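Local coordinates for protein FkbI (PDB 1R2J) that probably acts as an FAD-dependent acyl-ACP dehydrogenase in making the methoxymalonyl extender unit of the polyketide FK520, at residues A[111-116]-A[138-143]; A[163-168]-A[205-210]. All coordinates share one frame; numbering follows the deposited sequence.

Interaction 1: residues A[111-116]-A[138-143]; sequences FSERQA and GHKVWT. With FAD (flavin-adenine dinucleotide), chain B.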
loop_
_atom_site.group_PDB
_atom_site.type_symbol
_atom_site.label_atom_id
_atom_site.label_comp_id
_atom_site.label_asym_id
_atom_site.label_seq_id
_atom_site.Cartn_x
_atom_site.Cartn_y
_atom_site.Cartn_z
ATOM N N PHE A 111 -4.927 10.081 5.897
ATOM C CA PHE A 111 -4.890 11.481 5.495
ATOM C C PHE A 111 -6.157 11.819 4.719
ATOM O O PHE A 111 -6.644 12.950 4.749
ATOM C CB PHE A 111 -3.638 11.770 4.652
ATOM C CG PHE A 111 -3.322 10.708 3.625
ATOM C CD1 PHE A 111 -3.935 10.714 2.378
ATOM C CD2 PHE A 111 -2.413 9.693 3.917
ATOM C CE1 PHE A 111 -3.646 9.719 1.429
ATOM C CE2 PHE A 111 -2.117 8.695 2.983
ATOM C CZ PHE A 111 -2.734 8.707 1.736
ATOM N N SER A 112 -6.702 10.821 4.039
ATOM C CA SER A 112 -7.911 11.018 3.260
ATOM C C SER A 112 -9.156 11.275 4.116
ATOM O O SER A 112 -9.288 10.747 5.216
ATOM C CB SER A 112 -8.150 9.803 2.373
ATOM O OG SER A 112 -9.413 9.934 1.749
ATOM N N GLU A 113 -10.064 12.095 3.597
ATOM C CA GLU A 113 -11.307 12.411 4.295
ATOM C C GLU A 113 -12.476 12.359 3.315
ATOM O O GLU A 113 -12.277 12.342 2.099
ATOM C CB GLU A 113 -11.225 13.799 4.944
ATOM C CG GLU A 113 -10.087 13.937 5.954
ATOM C CD GLU A 113 -10.138 15.234 6.751
ATOM O OE1 GLU A 113 -9.130 15.563 7.409
ATOM O OE2 GLU A 113 -11.182 15.919 6.723
ATOM N N ARG A 114 -13.691 12.338 3.852
ATOM C CA ARG A 114 -14.895 12.269 3.032
ATOM C C ARG A 114 -14.902 13.302 1.902
ATOM O O ARG A 114 -15.272 12.993 0.771
ATOM C CB ARG A 114 -16.137 12.456 3.914
ATOM C CG ARG A 114 -17.332 11.614 3.494
ATOM C CD ARG A 114 -17.056 10.126 3.693
ATOM N NE ARG A 114 -18.206 9.293 3.346
ATOM C CZ ARG A 114 -18.303 7.996 3.626
ATOM N NH1 ARG A 114 -17.319 7.380 4.264
ATOM N NH2 ARG A 114 -19.380 7.312 3.261
ATOM N N GLN A 115 -14.480 14.525 2.207
ATOM C CA GLN A 115 -14.465 15.589 1.209
ATOM C C GLN A 115 -13.088 15.848 0.594
ATOM O O GLN A 115 -12.944 16.706 -0.280
ATOM C CB GLN A 115 -14.986 16.886 1.829
ATOM C CG GLN A 115 -13.984 17.616 2.724
ATOM C CD GLN A 115 -13.584 16.838 3.969
ATOM O OE1 GLN A 115 -14.335 15.994 4.462
ATOM N NE2 GLN A 115 -12.402 17.139 4.497
ATOM N N ALA A 116 -12.081 15.113 1.051
ATOM C CA ALA A 116 -10.723 15.287 0.546
ATOM C C ALA A 116 -10.129 13.956 0.096
ATOM O O ALA A 116 -9.596 13.199 0.910
ATOM C CB ALA A 116 -9.836 15.925 1.630
ATOM N N GLY A 138 -10.940 15.279 14.133
ATOM C CA GLY A 138 -11.274 15.131 12.730
ATOM C C GLY A 138 -11.859 13.781 12.373
ATOM O O GLY A 138 -12.401 13.073 13.224
ATOM N N HIS A 139 -11.737 13.426 11.100
ATOM C CA HIS A 139 -12.265 12.172 10.588
ATOM C C HIS A 139 -11.481 11.769 9.341
ATOM O O HIS A 139 -11.202 12.603 8.482
ATOM C CB HIS A 139 -13.744 12.353 10.225
ATOM C CG HIS A 139 -14.424 11.094 9.775
ATOM N ND1 HIS A 139 -13.949 10.325 8.734
ATOM C CD2 HIS A 139 -15.553 10.484 10.208
ATOM C CE1 HIS A 139 -14.756 9.295 8.545
ATOM N NE2 HIS A 139 -15.737 9.369 9.427
ATOM N N LYS A 140 -11.114 10.496 9.257
ATOM C CA LYS A 140 -10.392 9.983 8.097
ATOM C C LYS A 140 -11.225 8.835 7.544
ATOM O O LYS A 140 -11.991 8.208 8.281
ATOM C CB LYS A 140 -9.000 9.473 8.486
ATOM C CG LYS A 140 -8.040 10.547 8.992
ATOM C CD LYS A 140 -7.845 11.658 7.968
ATOM C CE LYS A 140 -6.907 12.740 8.488
ATOM N NZ LYS A 140 -6.749 13.886 7.537
ATOM N N VAL A 141 -11.082 8.561 6.252
ATOM C CA VAL A 141 -11.841 7.492 5.625
ATOM C C VAL A 141 -10.944 6.466 4.957
ATOM O O VAL A 141 -9.802 6.761 4.599
ATOM C CB VAL A 141 -12.803 8.047 4.554
ATOM C CG1 VAL A 141 -13.847 8.942 5.201
ATOM C CG2 VAL A 141 -12.008 8.807 3.488
ATOM N N TRP A 142 -11.468 5.252 4.812
ATOM C CA TRP A 142 -10.746 4.169 4.154
ATOM C C TRP A 142 -9.313 3.899 4.585
ATOM O O TRP A 142 -8.520 3.415 3.783
ATOM C CB TRP A 142 -10.742 4.406 2.647
ATOM C CG TRP A 142 -11.970 3.954 1.984
ATOM C CD1 TRP A 142 -13.104 4.678 1.760
ATOM C CD2 TRP A 142 -12.212 2.650 1.458
ATOM N NE1 TRP A 142 -14.039 3.904 1.120
ATOM C CE2 TRP A 142 -13.517 2.652 0.922
ATOM C CE3 TRP A 142 -11.452 1.476 1.387
ATOM C CZ2 TRP A 142 -14.082 1.523 0.319
ATOM C CZ3 TRP A 142 -12.012 0.355 0.789
ATOM C CH2 TRP A 142 -13.317 0.389 0.261
ATOM N N THR A 143 -8.973 4.185 5.834
ATOM C CA THR A 143 -7.610 3.961 6.304
ATOM C C THR A 143 -7.230 2.483 6.287
ATOM O O THR A 143 -7.799 1.677 7.024
ATOM C CB THR A 143 -7.430 4.504 7.727
ATOM O OG1 THR A 143 -7.990 5.820 7.797
ATOM C CG2 THR A 143 -5.954 4.582 8.083
HETATM P PA FAD B . -12.352 11.675 -5.910
HETATM O O1A FAD B . -11.015 11.897 -5.374
HETATM O O2A FAD B . -13.738 11.883 -5.361
HETATM O O5B FAD B . -12.501 10.607 -6.995
HETATM C C5B FAD B . -12.458 11.327 -8.162
HETATM C C4B FAD B . -12.523 10.606 -9.464
HETATM O O4B FAD B . -12.357 11.876 -10.189
HETATM C C3B FAD B . -11.243 9.853 -9.644
HETATM O O3B FAD B . -11.413 8.930 -10.669
HETATM C C2B FAD B . -10.254 10.867 -9.971
HETATM O O2B FAD B . -9.054 10.507 -10.704
HETATM C C1B FAD B . -11.061 11.966 -10.723
HETATM N N9A FAD B . -10.537 13.265 -10.458
HETATM C C8A FAD B . -10.537 14.059 -9.280
HETATM N N7A FAD B . -9.951 15.214 -9.388
HETATM C C5A FAD B . -9.512 15.253 -10.697
HETATM C C6A FAD B . -8.820 16.210 -11.446
HETATM N N6A FAD B . -8.433 17.388 -10.936
HETATM N N1A FAD B . -8.532 15.920 -12.766
HETATM C C2A FAD B . -8.909 14.742 -13.315
HETATM N N3A FAD B . -9.604 13.724 -12.655
HETATM C C4A FAD B . -9.848 14.128 -11.312
HETATM N N1 FAD B . -6.599 6.896 2.015
HETATM C C2 FAD B . -5.724 7.138 3.076
HETATM O O2 FAD B . -5.522 8.285 3.518
HETATM N N3 FAD B . -5.060 6.070 3.663
HETATM C C4 FAD B . -5.203 4.712 3.278
HETATM O O4 FAD B . -4.549 3.813 3.887
HETATM C C4X FAD B . -6.088 4.495 2.245
HETATM N N5 FAD B . -6.267 3.100 1.852
HETATM C C5X FAD B . -7.187 2.823 0.818
HETATM C C6 FAD B . -7.446 1.494 0.385
HETATM C C7 FAD B . -8.395 1.152 -0.625
HETATM C C7M FAD B . -8.609 -0.307 -1.021
HETATM C C8 FAD B . -9.132 2.209 -1.228
HETATM C C8M FAD B . -10.196 1.994 -2.289
HETATM C C9 FAD B . -8.905 3.510 -0.860
HETATM C C9A FAD B . -7.927 3.863 0.140
HETATM N N10 FAD B . -7.653 5.262 0.581
HETATM C C10 FAD B . -6.773 5.584 1.621
HETATM C "C1'" FAD B . -8.395 6.119 -0.240
HETATM C "C2'" FAD B . -7.551 6.569 -1.564
HETATM O "O2'" FAD B . -6.776 7.657 -0.984
HETATM C "C3'" FAD B . -8.533 7.149 -2.417
HETATM O "O3'" FAD B . -8.718 6.280 -3.562
HETATM C "C4'" FAD B . -8.585 8.520 -3.137
HETATM O "O4'" FAD B . -8.278 9.701 -2.445
HETATM C "C5'" FAD B . -10.007 8.420 -3.429
HETATM O "O5'" FAD B . -10.701 9.629 -3.367
HETATM P P FAD B . -12.313 9.497 -3.514
HETATM O O1P FAD B . -11.842 10.554 -2.754
HETATM O O2P FAD B . -13.696 10.183 -3.348
HETATM O O3P FAD B . -12.437 10.553 -4.744
HETATM O O HOH W 1 -14.168 12.486 6.692
#
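K140 bends at its second torsion (chi2 -57°), which lays CD 3.2 Å from S112 O; the chain then runs extended, and NZ reaches F111 O at 2.9 Å, lying above that carbonyl's plane. The ammonium also forms a salt bridge with E113 OE1, whose exact position is less certain, and a third bond to F155 O. Next to it, the backbone N of V141 donates to S112 O at 3.0 Å, and K140 CA adds a CH···O contact to the same oxygen. V141 wedges against the loop: CG2 lies 3.3 Å from S112 OG, while CG1 sits in plane at the edge of the R114 guanidinium and packs 3.7 Å from R114 CD. E113 and A116 close a type I turn with reciprocal backbone bonds. At the flavin, F111 CG sits between the backbone N and the carbonyl carbon (chi1 43°), and the ring turns one face to FAD O2, which lies 3.0 Å above its centre. O2 also accepts bonds from F111 N at 3.0 Å and S112 N at 2.8 Å. Two N-H donors on one flavin carbonyl would be expected to draw electron density toward O2 and favour negative charge at the N1-C2-O2 locus on reduction, while K140, bonded to F111 O, probably steadies the loop that carries them.

Interaction 2: residues A[163-168]-A[205-210]; sequences GAVVVV and AVLAGS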
loop_
_atom_site.group_PDB
_atom_site.type_symbol
_atom_site.label_atom_id
_atom_site.label_comp_id
_atom_site.label_asym_id
_atom_site.label_seq_id
_atom_site.Cartn_x
_atom_site.Cartn_y
_atom_site.Cartn_z
ATOM N N GLY A 163 -0.820 22.061 8.493
ATOM C CA GLY A 163 -0.171 20.808 8.154
ATOM C C GLY A 163 0.708 20.239 9.250
ATOM O O GLY A 163 1.756 20.788 9.574
ATOM N N ALA A 164 0.272 19.123 9.822
ATOM C CA ALA A 164 1.010 18.459 10.886
ATOM C C ALA A 164 0.672 16.973 10.853
ATOM O O ALA A 164 -0.347 16.573 10.295
ATOM C CB ALA A 164 0.633 19.048 12.243
ATOM N N VAL A 165 1.540 16.154 11.441
ATOM C CA VAL A 165 1.324 14.712 11.475
ATOM C C VAL A 165 1.440 14.218 12.911
ATOM O O VAL A 165 2.435 14.489 13.581
ATOM C CB VAL A 165 2.363 13.977 10.608
ATOM C CG1 VAL A 165 1.999 12.510 10.500
ATOM C CG2 VAL A 165 2.436 14.620 9.230
ATOM N N VAL A 166 0.427 13.490 13.375
ATOM C CA VAL A 166 0.412 12.978 14.744
ATOM C C VAL A 166 0.241 11.463 14.839
ATOM O O VAL A 166 -0.623 10.880 14.180
ATOM C CB VAL A 166 -0.721 13.638 15.569
ATOM C CG1 VAL A 166 -0.583 13.276 17.049
ATOM C CG2 VAL A 166 -0.681 15.139 15.387
ATOM N N VAL A 167 1.074 10.829 15.661
ATOM C CA VAL A 167 0.994 9.386 15.871
ATOM C C VAL A 167 0.067 9.198 17.067
ATOM O O VAL A 167 0.433 9.507 18.203
ATOM C CB VAL A 167 2.380 8.782 16.192
ATOM C CG1 VAL A 167 2.253 7.286 16.439
ATOM C CG2 VAL A 167 3.343 9.053 15.041
ATOM N N VAL A 168 -1.138 8.703 16.798
ATOM C CA VAL A 168 -2.150 8.500 17.826
ATOM C C VAL A 168 -2.387 7.036 18.194
ATOM O O VAL A 168 -2.627 6.200 17.322
ATOM C CB VAL A 168 -3.508 9.090 17.374
ATOM C CG1 VAL A 168 -4.497 9.071 18.524
ATOM C CG2 VAL A 168 -3.315 10.502 16.840
ATOM N N ALA A 205 3.987 13.305 20.431
ATOM C CA ALA A 205 3.331 12.476 19.430
ATOM C C ALA A 205 3.335 13.184 18.087
ATOM O O ALA A 205 3.300 12.541 17.040
ATOM C CB ALA A 205 1.903 12.176 19.851
ATOM N N VAL A 206 3.379 14.513 18.123
ATOM C CA VAL A 206 3.393 15.308 16.902
ATOM C C VAL A 206 4.800 15.373 16.331
ATOM O O VAL A 206 5.683 16.021 16.891
ATOM C CB VAL A 206 2.894 16.734 17.167
ATOM C CG1 VAL A 206 2.809 17.506 15.867
ATOM C CG2 VAL A 206 1.537 16.682 17.845
ATOM N N LEU A 207 5.002 14.701 15.205
ATOM C CA LEU A 207 6.307 14.660 14.559
ATOM C C LEU A 207 6.889 16.047 14.315
ATOM O O LEU A 207 6.165 16.996 14.023
ATOM C CB LEU A 207 6.203 13.895 13.237
ATOM C CG LEU A 207 5.812 12.415 13.351
ATOM C CD1 LEU A 207 5.627 11.829 11.962
ATOM C CD2 LEU A 207 6.876 11.648 14.123
ATOM N N ALA A 208 8.207 16.158 14.447
ATOM C CA ALA A 208 8.900 17.421 14.229
ATOM C C ALA A 208 8.801 17.750 12.746
ATOM O O ALA A 208 8.746 16.854 11.905
ATOM C CB ALA A 208 10.360 17.300 14.647
ATOM N N GLY A 209 8.786 19.032 12.416
ATOM C CA GLY A 209 8.666 19.384 11.014
ATOM C C GLY A 209 7.203 19.396 10.615
ATOM O O GLY A 209 6.867 19.524 9.439
ATOM N N SER A 210 6.329 19.249 11.607
ATOM C CA SER A 210 4.891 19.280 11.381
ATOM C C SER A 210 4.451 20.728 11.183
ATOM O O SER A 210 3.326 21.090 11.518
ATOM C CB SER A 210 4.138 18.697 12.581
ATOM O OG SER A 210 4.012 17.291 12.499
#
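The flat groups that join V165 to L207 and V167 to A205 are peptide units, for no aromatic ring bridges the two segments. The V165 carbonyl receives L207 N at 3.0 Å nearly along the C=O axis (171° at the oxygen), with V206 CA as a CH···O neighbour. The A205 carbonyl is met instead from above its plane, V167 N lying 43° out of it, although the N-H itself points almost straight at the oxygen. These two bonds flank V166 and V206, which form a single antiparallel, non-hydrogen-bonded bridge pair. Their side chains meet by methyls, V166 CG2 to V206 CG2 at 3.7 Å; both valines hold CG2 anti to the carbonyl carbon. On the same face V166 CG1 touches A205 CB at 3.9 Å, and V127 covers both valines. The opposite face carries V165 and L207, CG1 against CD1 at 4.0 Å, packed on L88 of helix 69-88. At the far end, S210 closes a type II turn that starts at L207, with G209 at positive phi. Its OG accepts from V165 N at 2.9 Å, nearly linearly, and donates to L207 O at 2.7 Å, tying turn to strand, while S210 CB rests 3.5 Å from A164 CB. An alanine here would probably leave V165 N and L207 O without their hydroxyl partner and let the turn drift from the strand, though the CB contact with A164 would remain. Backbone bonds of A164, V166 and V168 to strand 151-156 occupy the other edge of strand 164-169. The loop 205-210 therefore extends the edge of the middle-domain beta-sheet by one short antiparallel bridge, as a sheet-edge segment sandwiched between strand 126-130 and the N-terminal helices of an acyl-CoA dehydrogenase fold.

In the fold
Interaction 1 and interaction 2 lie in series along the chain, their centres 17 Å apart and their nearest atoms about 7 Å apart, so they do not touch. Strand 151-156 connects them: it pairs with strand 164-169, and its F155 is touched by the side chains of both F111 and V165, while the F155 carbonyl accepts a bond from K140. Segments 111-116 and 138-143 form part of the FAD pocket, which T144, S118 and V109 help to complete. Interaction 2 stands behind it: the V165 side chain is about 8 Å from that of F111 and about 11 Å from the FAD, too far to contact the cofactor directly.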